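Local coordinates for catalase (Bacillus pumilus, PDB 4QOL), which decomposes hydrogen peroxide to water and oxygen at a haem in each subunit of a tetramer and also shows peroxidase-like reactivity towards phenolic substrates, at the interface of chains A and B and the interface of chains A and C. Residues are numbered along the deposited sequence; one frame, centred on the assembly and turned at random. Chains: chain A/B/C, Catalase.

Contact 1: the interface of chains A and B. Residues chain A 365-367, 385, 392-396; chain B 7-10, 17-21.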
loop_
_atom_site.group_PDB
_atom_site.type_symbol
_atom_site.label_atom_id
_atom_site.label_comp_id
_atom_site.label_asym_id
_atom_site.label_seq_id
_atom_site.Cartn_x
_atom_site.Cartn_y
_atom_site.Cartn_z
ATOM N N HIS A 365 2.379 -25.799 5.103
ATOM C CA HIS A 365 0.991 -26.075 5.408
ATOM C C HIS A 365 0.673 -25.332 6.691
ATOM O O HIS A 365 1.214 -25.672 7.767
ATOM C CB HIS A 365 0.743 -27.588 5.667
ATOM C CG HIS A 365 1.207 -28.483 4.565
ATOM N ND1 HIS A 365 0.622 -28.478 3.322
ATOM C CD2 HIS A 365 2.155 -29.440 4.528
ATOM C CE1 HIS A 365 1.243 -29.337 2.537
ATOM N NE2 HIS A 365 2.152 -29.958 3.254
ATOM N N ASN A 366 -0.262 -24.418 6.627
ATOM C CA ASN A 366 -0.748 -23.771 7.838
ATOM C C ASN A 366 -2.103 -23.146 7.663
ATOM O O ASN A 366 -2.753 -23.341 6.659
ATOM C CB ASN A 366 0.353 -22.843 8.426
ATOM C CG ASN A 366 0.692 -21.702 7.546
ATOM O OD1 ASN A 366 -0.203 -21.078 6.956
ATOM N ND2 ASN A 366 1.966 -21.418 7.463
ATOM N N ASN A 367 -2.591 -22.485 8.702
ATOM C CA ASN A 367 -3.937 -21.924 8.681
ATOM C C ASN A 367 -3.995 -20.426 8.379
ATOM O O ASN A 367 -5.042 -19.818 8.627
ATOM C CB ASN A 367 -4.617 -22.260 9.990
ATOM C CG ASN A 367 -4.832 -23.787 10.111
ATOM O OD1 ASN A 367 -4.409 -24.478 11.109
ATOM N ND2 ASN A 367 -5.437 -24.346 9.098
ATOM N N GLU A 385 -7.011 -24.414 14.129
ATOM C CA GLU A 385 -6.494 -25.563 14.886
ATOM C C GLU A 385 -6.524 -25.119 16.327
ATOM O O GLU A 385 -6.090 -24.028 16.642
ATOM C CB GLU A 385 -5.041 -25.850 14.456
ATOM C CG GLU A 385 -4.402 -27.172 14.893
ATOM C CD GLU A 385 -3.928 -27.215 16.320
ATOM O OE1 GLU A 385 -4.038 -28.344 16.939
ATOM O OE2 GLU A 385 -3.430 -26.204 16.855
ATOM N N GLN A 392 -5.744 -32.808 8.708
ATOM C CA GLN A 392 -5.332 -31.411 8.673
ATOM C C GLN A 392 -3.991 -31.213 9.384
ATOM O O GLN A 392 -3.559 -32.042 10.164
ATOM C CB GLN A 392 -6.417 -30.521 9.273
ATOM C CG GLN A 392 -7.723 -30.520 8.486
ATOM C CD GLN A 392 -7.587 -29.867 7.103
ATOM O OE1 GLN A 392 -7.947 -30.460 6.080
ATOM N NE2 GLN A 392 -7.084 -28.664 7.069
ATOM N N PRO A 393 -3.291 -30.133 9.071
ATOM C CA PRO A 393 -1.932 -30.040 9.650
ATOM C C PRO A 393 -1.942 -29.957 11.183
ATOM O O PRO A 393 -2.795 -29.278 11.776
ATOM C CB PRO A 393 -1.342 -28.783 9.013
ATOM C CG PRO A 393 -2.253 -28.393 7.889
ATOM C CD PRO A 393 -3.530 -29.179 7.969
ATOM N N LYS A 394 -0.982 -30.613 11.801
ATOM C CA LYS A 394 -0.873 -30.627 13.224
ATOM C C LYS A 394 0.543 -30.262 13.590
ATOM O O LYS A 394 1.511 -30.505 12.846
ATOM C CB LYS A 394 -1.170 -32.025 13.754
ATOM C CG LYS A 394 -2.504 -32.645 13.316
ATOM C CD LYS A 394 -3.740 -31.925 13.866
ATOM C CE LYS A 394 -5.039 -32.529 13.294
ATOM N NZ LYS A 394 -6.315 -31.981 13.883
ATOM N N GLU A 395 0.695 -29.751 14.803
ATOM C CA GLU A 395 2.013 -29.568 15.400
ATOM C C GLU A 395 2.760 -30.905 15.575
ATOM O O GLU A 395 2.143 -31.986 15.594
ATOM C CB GLU A 395 1.902 -28.858 16.750
ATOM C CG GLU A 395 1.357 -29.754 17.845
ATOM C CD GLU A 395 0.932 -29.011 19.104
ATOM O OE1 GLU A 395 0.888 -29.663 20.172
ATOM O OE2 GLU A 395 0.652 -27.811 19.086
ATOM N N ASN A 396 4.084 -30.812 15.580
ATOM C CA ASN A 396 4.938 -31.941 15.660
ATOM C C ASN A 396 5.996 -31.686 16.740
ATOM O O ASN A 396 6.956 -30.967 16.531
ATOM C CB ASN A 396 5.570 -32.184 14.318
ATOM C CG ASN A 396 6.371 -33.471 14.295
ATOM O OD1 ASN A 396 6.986 -33.855 15.300
ATOM N ND2 ASN A 396 6.454 -34.084 13.138
ATOM N N LYS B 7 -0.057 -34.201 7.961
ATOM C CA LYS B 7 0.771 -33.111 7.495
ATOM C C LYS B 7 1.241 -32.390 8.722
ATOM O O LYS B 7 0.483 -32.250 9.675
ATOM C CB LYS B 7 -0.056 -32.162 6.595
ATOM C CG LYS B 7 -0.128 -32.617 5.144
ATOM C CD LYS B 7 -1.085 -31.736 4.327
ATOM C CE LYS B 7 -2.003 -32.531 3.408
ATOM N NZ LYS B 7 -3.094 -33.186 4.179
ATOM N N ASN B 8 2.500 -31.899 8.690
ATOM C CA ASN B 8 2.939 -30.955 9.680
ATOM C C ASN B 8 2.338 -29.584 9.425
ATOM O O ASN B 8 2.301 -29.077 8.305
ATOM C CB ASN B 8 4.437 -30.787 9.709
ATOM C CG ASN B 8 5.152 -32.036 10.104
ATOM O OD1 ASN B 8 4.677 -32.816 10.992
ATOM N ND2 ASN B 8 6.237 -32.302 9.449
ATOM N N LEU B 9 1.902 -28.958 10.497
ATOM C CA LEU B 9 1.784 -27.507 10.536
ATOM C C LEU B 9 3.161 -26.896 10.466
ATOM O O LEU B 9 4.045 -27.324 11.165
ATOM C CB LEU B 9 1.082 -27.074 11.821
ATOM C CG LEU B 9 0.645 -25.610 11.870
ATOM C CD1 LEU B 9 -0.689 -25.469 11.151
ATOM C CD2 LEU B 9 0.524 -25.137 13.317
ATOM N N THR B 10 3.349 -25.871 9.584
ATOM C CA THR B 10 4.648 -25.333 9.399
ATOM C C THR B 10 4.590 -23.788 9.463
ATOM O O THR B 10 3.491 -23.193 9.338
ATOM C CB THR B 10 5.271 -25.652 8.025
ATOM O OG1 THR B 10 4.593 -24.911 6.998
ATOM C CG2 THR B 10 5.210 -27.059 7.741
ATOM N N VAL B 17 6.155 -26.785 13.025
ATOM C CA VAL B 17 5.886 -26.095 14.261
ATOM C C VAL B 17 5.795 -27.106 15.423
ATOM O O VAL B 17 4.957 -28.005 15.372
ATOM C CB VAL B 17 4.563 -25.341 14.134
ATOM C CG1 VAL B 17 4.014 -24.863 15.468
ATOM C CG2 VAL B 17 4.767 -24.128 13.196
ATOM N N GLY B 18 6.652 -26.923 16.429
ATOM C CA GLY B 18 6.652 -27.800 17.577
ATOM C C GLY B 18 5.466 -27.640 18.522
ATOM O O GLY B 18 5.030 -28.620 19.184
ATOM N N ASP B 19 4.974 -26.402 18.623
ATOM C CA ASP B 19 3.887 -26.070 19.533
ATOM C C ASP B 19 3.087 -24.935 18.921
ATOM O O ASP B 19 3.567 -23.792 18.853
ATOM C CB ASP B 19 4.487 -25.661 20.870
ATOM C CG ASP B 19 3.468 -25.477 21.989
ATOM O OD1 ASP B 19 2.244 -25.299 21.764
ATOM O OD2 ASP B 19 3.905 -25.573 23.179
ATOM N N ASN B 20 1.847 -25.233 18.526
ATOM C CA ASN B 20 0.899 -24.251 18.054
ATOM C C ASN B 20 -0.069 -23.779 19.105
ATOM O O ASN B 20 -1.076 -23.138 18.761
ATOM C CB ASN B 20 0.176 -24.818 16.854
ATOM C CG ASN B 20 -0.580 -23.766 16.068
ATOM O OD1 ASN B 20 -0.071 -22.677 15.820
ATOM N ND2 ASN B 20 -1.835 -24.055 15.761
ATOM N N GLN B 21 0.191 -24.094 20.393
ATOM C CA GLN B 21 -0.731 -23.717 21.493
ATOM C C GLN B 21 -0.197 -22.620 22.381
ATOM O O GLN B 21 -0.957 -21.808 22.891
ATOM C CB GLN B 21 -1.064 -24.954 22.386
ATOM C CG GLN B 21 -1.395 -26.241 21.590
ATOM C CD GLN B 21 -2.314 -26.028 20.391
ATOM O OE1 GLN B 21 -3.321 -25.320 20.490
ATOM N NE2 GLN B 21 -2.003 -26.661 19.266
HETATM O O HOH W 1 -3.051 -22.762 13.362
HETATM O O HOH W 2 2.515 -33.209 12.660
HETATM O O HOH W 3 -2.101 -34.383 9.990
#
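Two loop stretches of chain A, 365-367 and 392-396, together with A:Glu385, clasp the N-terminal arm of chain B, which threads through the A-B interface of the catalase tetramer as segments 7-10 and 17-21. A:Lys394 pairs with B:Asn8 as a parallel beta bridge: its N donates to B:Lys7 O and its O accepts from B:Leu9 N at 2.8 Å. This pairing uses main-chain atoms, so it depends little on the side chains of the residues that make it. Glutamates suit the far end because one carboxylate oxygen can gather several N-H groups. A:Glu385, its CG anti to the backbone N (chi1 -167°) and its chain bent at chi2, offers the syn lone pair of OE2 to B:Gln21 NE2 at 2.8 Å, while B:Asn20 ND2, approaching tip to tip, meets OE2 from above the carboxylate plane at 2.9 Å. An alanine here would remove both bonds and would probably loosen the B:Asn20 amide most, since B:Gln21 NE2 keeps A:Glu395. That amide nitrogen is shared, for it also reaches A:Glu395 OE2, 2.9 Å away, which takes B:Asn20 N as well. A:Glu395 holds its CG in the crowded position (chi1 74°), then runs extended. B:Leu9 turns CD1 onto A:Asn366 CA, an apolar contact beside polar side chains. Across the A:His365 ring lies the poorly ordered B:Lys7 chain, its CD 3.7 Å above the imidazole centroid.

Contact 2: the interface of chains A and B. Residues chain A 122-124, 353, 360, 362-364, 366; chain B 10-15.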
loop_
_atom_site.group_PDB
_atom_site.type_symbol
_atom_site.label_atom_id
_atom_site.label_comp_id
_atom_site.label_asym_id
_atom_site.label_seq_id
_atom_site.Cartn_x
_atom_site.Cartn_y
_atom_site.Cartn_z
ATOM N N GLU A 122 14.242 -29.056 5.971
ATOM C CA GLU A 122 13.450 -28.693 7.135
ATOM C C GLU A 122 13.065 -27.202 7.177
ATOM O O GLU A 122 12.749 -26.672 8.246
ATOM C CB GLU A 122 14.157 -29.126 8.440
ATOM C CG GLU A 122 14.190 -30.634 8.585
ATOM C CD GLU A 122 14.799 -31.177 9.872
ATOM O OE1 GLU A 122 15.444 -30.471 10.645
ATOM O OE2 GLU A 122 14.584 -32.389 10.105
ATOM N N GLY A 123 13.136 -26.548 6.014
ATOM C CA GLY A 123 12.778 -25.135 5.897
ATOM C C GLY A 123 13.948 -24.279 5.441
ATOM O O GLY A 123 15.115 -24.722 5.343
ATOM N N ASN A 124 13.636 -23.036 5.082
ATOM C CA ASN A 124 14.645 -22.119 4.704
ATOM C C ASN A 124 15.411 -21.650 5.929
ATOM O O ASN A 124 14.829 -21.195 6.904
ATOM C CB ASN A 124 14.040 -20.937 3.880
ATOM C CG ASN A 124 13.722 -21.330 2.462
ATOM O OD1 ASN A 124 13.949 -22.431 2.034
ATOM N ND2 ASN A 124 13.189 -20.363 1.683
ATOM N N MET A 353 6.359 -14.121 1.310
ATOM C CA MET A 353 6.941 -15.479 1.339
ATOM C C MET A 353 6.501 -16.401 0.194
ATOM O O MET A 353 7.058 -17.500 0.016
ATOM C CB MET A 353 6.652 -16.099 2.721
ATOM C CG MET A 353 7.477 -15.515 3.874
ATOM S SD MET A 353 9.266 -15.689 3.649
ATOM C CE MET A 353 9.396 -17.485 3.722
ATOM N N PRO A 360 10.139 -21.655 0.366
ATOM C CA PRO A 360 10.891 -22.852 0.746
ATOM C C PRO A 360 10.792 -23.994 -0.259
ATOM O O PRO A 360 9.881 -24.029 -1.056
ATOM C CB PRO A 360 10.246 -23.287 2.076
ATOM C CG PRO A 360 9.283 -22.203 2.455
ATOM C CD PRO A 360 9.008 -21.401 1.241
ATOM N N ALA A 362 10.897 -27.037 1.297
ATOM C CA ALA A 362 10.105 -27.804 2.216
ATOM C C ALA A 362 8.619 -27.383 2.109
ATOM O O ALA A 362 8.307 -26.271 1.750
ATOM C CB ALA A 362 10.625 -27.587 3.612
ATOM N N PRO A 363 7.715 -28.293 2.346
ATOM C CA PRO A 363 6.276 -28.034 2.237
ATOM C C PRO A 363 5.832 -26.994 3.244
ATOM O O PRO A 363 6.407 -26.938 4.345
ATOM C CB PRO A 363 5.639 -29.389 2.647
ATOM C CG PRO A 363 6.688 -30.407 2.651
ATOM C CD PRO A 363 8.014 -29.743 2.659
ATOM N N VAL A 364 4.902 -26.142 2.842
ATOM C CA VAL A 364 4.314 -25.133 3.756
ATOM C C VAL A 364 2.816 -25.508 3.878
ATOM O O VAL A 364 2.081 -25.630 2.876
ATOM C CB VAL A 364 4.446 -23.714 3.211
ATOM C CG1 VAL A 364 3.670 -22.762 4.088
ATOM C CG2 VAL A 364 5.909 -23.339 3.122
ATOM N N ASN A 366 -0.262 -24.418 6.627
ATOM C CA ASN A 366 -0.748 -23.771 7.838
ATOM C C ASN A 366 -2.103 -23.146 7.663
ATOM O O ASN A 366 -2.753 -23.341 6.659
ATOM C CB ASN A 366 0.353 -22.843 8.426
ATOM C CG ASN A 366 0.692 -21.702 7.546
ATOM O OD1 ASN A 366 -0.203 -21.078 6.956
ATOM N ND2 ASN A 366 1.966 -21.418 7.463
ATOM N N THR B 10 3.349 -25.871 9.584
ATOM C CA THR B 10 4.648 -25.333 9.399
ATOM C C THR B 10 4.590 -23.788 9.463
ATOM O O THR B 10 3.491 -23.193 9.338
ATOM C CB THR B 10 5.271 -25.652 8.025
ATOM O OG1 THR B 10 4.593 -24.911 6.998
ATOM C CG2 THR B 10 5.210 -27.059 7.741
ATOM N N THR B 11 5.736 -23.134 9.657
ATOM C CA THR B 11 5.853 -21.697 9.383
ATOM C C THR B 11 5.854 -21.472 7.860
ATOM O O THR B 11 5.925 -22.413 7.065
ATOM C CB THR B 11 7.137 -21.100 9.973
ATOM O OG1 THR B 11 8.238 -21.617 9.215
ATOM C CG2 THR B 11 7.275 -21.386 11.427
ATOM N N ASN B 12 5.792 -20.219 7.449
ATOM C CA ASN B 12 5.960 -19.893 6.028
ATOM C C ASN B 12 7.358 -20.122 5.456
ATOM O O ASN B 12 7.523 -20.155 4.253
ATOM C CB ASN B 12 5.529 -18.472 5.763
ATOM C CG ASN B 12 4.067 -18.233 6.078
ATOM O OD1 ASN B 12 3.227 -19.096 5.883
ATOM N ND2 ASN B 12 3.729 -16.987 6.433
ATOM N N GLN B 13 8.322 -20.370 6.345
ATOM C CA GLN B 13 9.629 -20.814 5.952
ATOM C C GLN B 13 9.700 -22.333 5.700
ATOM O O GLN B 13 10.766 -22.864 5.330
ATOM C CB GLN B 13 10.663 -20.430 7.023
ATOM C CG GLN B 13 10.734 -18.922 7.418
ATOM C CD GLN B 13 11.444 -18.035 6.403
ATOM O OE1 GLN B 13 12.003 -18.536 5.443
ATOM N NE2 GLN B 13 11.324 -16.708 6.561
ATOM N N GLY B 14 8.626 -23.044 5.980
ATOM C CA GLY B 14 8.601 -24.508 5.820
ATOM C C GLY B 14 9.179 -25.272 7.012
ATOM O O GLY B 14 9.408 -26.489 6.892
ATOM N N VAL B 15 9.391 -24.602 8.148
ATOM C CA VAL B 15 9.817 -25.288 9.354
ATOM C C VAL B 15 8.609 -25.859 10.120
ATOM O O VAL B 15 7.654 -25.125 10.405
ATOM C CB VAL B 15 10.595 -24.316 10.285
ATOM C CG1 VAL B 15 11.035 -25.040 11.563
ATOM C CG2 VAL B 15 11.824 -23.729 9.594
HETATM O O HOH W 4 12.850 -17.601 2.592
HETATM O O HOH W 5 8.011 -28.566 5.819
HETATM O O HOH W 6 5.927 -19.617 2.007
#
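Hydrogen bonds pin the arm of chain B, residues 10-15, at both ends of a turn. A:Asn366, whose ND2 already donates to B:Thr10 O, uses the same amide nitrogen for B:Asn12 OD1 at 3.1 Å. The bond is nearly straight (170° at H) and lies in the donor's amide plane, although it reaches the acceptor from above its carbonyl plane; asparagine suits the place because one NH2 can serve two acceptors. At the other end A:Asn124 N donates in plane to B:Gln13 O at 2.9 Å. Within the arm, B:Thr10 OG1 gives its hydroxyl hydrogen to B:Thr11 O at 2.8 Å, tying the start of the turn.

Waters bridge further polar groups: one joins A:Asn124 ND2 to B:Gln13 OE1, another A:Pro363 O to B:Gly14 O, and a third A:Met353 O to B:Asn12 O.

Apolar contact centres on A:Met353. Bent at chi2 and chi3, its flexible chain crosses B:Gln13 at about a right angle and sets CE 3.4 Å from the amide carbon CD. B:Gly14, with a positive phi of 84°, suits a bend that A:Val364 CG2 abuts.

Part of the N-terminal arm contact joining two subunits of the catalase tetramer, the turn lies between the start of strand 123-130, the 3-10 helix 352-354 and the loop 360-366 of chain A.

Contact 3: the interface of chains A and C. Residues chain A 140, 144, 335, 338, 342; chain C 40, 43-44, 47.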
loop_
_atom_site.group_PDB
_atom_site.type_symbol
_atom_site.label_atom_id
_atom_site.label_comp_id
_atom_site.label_asym_id
_atom_site.label_seq_id
_atom_site.Cartn_x
_atom_site.Cartn_y
_atom_site.Cartn_z
ATOM N N ALA A 140 19.695 -3.473 19.598
ATOM C CA ALA A 140 18.858 -3.055 18.477
ATOM C C ALA A 140 18.121 -1.740 18.657
ATOM O O ALA A 140 17.789 -1.058 17.652
ATOM C CB ALA A 140 17.868 -4.192 18.176
ATOM N N PRO A 144 18.106 2.496 14.659
ATOM C CA PRO A 144 17.627 3.609 13.827
ATOM C C PRO A 144 18.482 4.891 14.034
ATOM O O PRO A 144 18.704 5.653 13.123
ATOM C CB PRO A 144 16.206 3.843 14.355
ATOM C CG PRO A 144 15.777 2.409 14.827
ATOM C CD PRO A 144 17.007 1.907 15.448
ATOM N N GLY A 335 16.576 -7.884 18.231
ATOM C CA GLY A 335 15.796 -6.949 17.467
ATOM C C GLY A 335 15.670 -7.325 16.011
ATOM O O GLY A 335 14.639 -7.059 15.373
ATOM N N PHE A 338 12.852 -9.539 14.781
ATOM C CA PHE A 338 11.597 -8.790 14.489
ATOM C C PHE A 338 11.683 -7.938 13.190
ATOM O O PHE A 338 10.772 -7.983 12.375
ATOM C CB PHE A 338 11.200 -7.902 15.671
ATOM C CG PHE A 338 10.128 -6.907 15.317
ATOM C CD1 PHE A 338 8.851 -7.374 15.059
ATOM C CD2 PHE A 338 10.409 -5.581 15.103
ATOM C CE1 PHE A 338 7.875 -6.508 14.624
ATOM C CE2 PHE A 338 9.395 -4.685 14.740
ATOM C CZ PHE A 338 8.137 -5.162 14.522
ATOM N N ASP A 342 9.177 -7.772 9.593
ATOM C CA ASP A 342 8.433 -6.504 9.684
ATOM C C ASP A 342 8.584 -5.619 8.484
ATOM O O ASP A 342 7.626 -5.208 7.858
ATOM C CB ASP A 342 8.784 -5.777 10.981
ATOM C CG ASP A 342 7.929 -4.604 11.181
ATOM O OD1 ASP A 342 6.653 -4.762 11.217
ATOM O OD2 ASP A 342 8.426 -3.427 11.257
ATOM N N ILE C 40 9.634 -1.634 19.765
ATOM C CA ILE C 40 8.839 -2.086 18.655
ATOM C C ILE C 40 8.391 -0.865 17.798
ATOM O O ILE C 40 8.444 -0.909 16.557
ATOM C CB ILE C 40 7.718 -3.049 19.038
ATOM C CG1 ILE C 40 8.290 -4.288 19.757
ATOM C CG2 ILE C 40 6.900 -3.473 17.811
ATOM C CD1 ILE C 40 9.307 -5.042 18.920
ATOM N N LEU C 43 11.506 0.595 15.961
ATOM C CA LEU C 43 11.944 -0.256 14.857
ATOM C C LEU C 43 10.910 -0.296 13.733
ATOM O O LEU C 43 11.237 -0.233 12.515
ATOM C CB LEU C 43 12.262 -1.678 15.331
ATOM C CG LEU C 43 13.556 -1.872 16.154
ATOM C CD1 LEU C 43 13.650 -3.339 16.523
ATOM C CD2 LEU C 43 14.815 -1.377 15.409
ATOM N N ALA C 44 9.638 -0.338 14.098
ATOM C CA ALA C 44 8.607 -0.583 13.112
ATOM C C ALA C 44 8.531 0.662 12.230
ATOM O O ALA C 44 8.220 0.581 11.029
ATOM C CB ALA C 44 7.260 -0.887 13.762
ATOM N N ASP C 47 11.428 0.731 9.950
ATOM C CA ASP C 47 11.175 -0.350 8.944
ATOM C C ASP C 47 10.290 0.102 7.774
ATOM O O ASP C 47 10.236 -0.530 6.698
ATOM C CB ASP C 47 10.555 -1.589 9.600
ATOM C CG ASP C 47 11.505 -2.380 10.476
ATOM O OD1 ASP C 47 12.729 -2.142 10.394
ATOM O OD2 ASP C 47 10.975 -3.163 11.283
#
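In this haem catalase, helix 331-348 of chain A carries the fifth, tyrosine haem ligand of the family, and here it meets helix 37-46 of chain C and the loop residue C:Asp47, beside chain A elements 140-142 and 143-150. A:Phe338 leaves its helix with CG anti to the backbone N (chi1 167°). Its CB leads to CG, which has C:Ile40 CD1 at 4.1 Å. CD2 lies beneath the same methyl and, more loosely, near C:Leu43 CD1. Farther out, CE2 lies about equally near C:Ile40 CG2 and C:Asp47 OD2, and the tip CZ meets that branch methyl CG2 at 3.9 Å. A flat ring suits this place because both faces can be covered: C:Ile40 CD1 stands 4.0 Å above one, offset toward the rim, and A:Asp342 CB lies against the other. Leucine offers two methyls at a fork, and C:Leu43 uses them separately, CD1 toward A:Gly335 O and CD2 toward A:Ala140 O at 3.7 Å and the A:Pro144 ring. The small C:Ala44 lets the helix backbone come close, its CA 3.4 Å from A:Asp342 OD2. That oxygen also meets C:Asp47 OD2 at 2.6 Å, with the carboxylate planes 53° apart. Two negative carboxylates would repel at this separation, so one of them is likely to be protonated and donate a hydrogen bond, the proton itself not being seen.

Contacts 1 and 2 are neighbouring stretches of one A-B interface, their C-alpha centres about 11 Å apart, and they share A:Asn366 and B:Thr10. The arm of chain B passes from contact 1 into contact 2 at B:Thr10 and returns to contact 1 at residues 17-21, partly against the A:360-367 loop, which both contacts use. The C-alpha centre of contact 3 lies about 27 Å from that of contact 1 and about 23 Å from that of contact 2; it joins chain A to chain C mainly through helices. Chain A therefore meets two partners by unlike means, and twofold repetition of both interfaces is consistent with the tetramer typical of catalases.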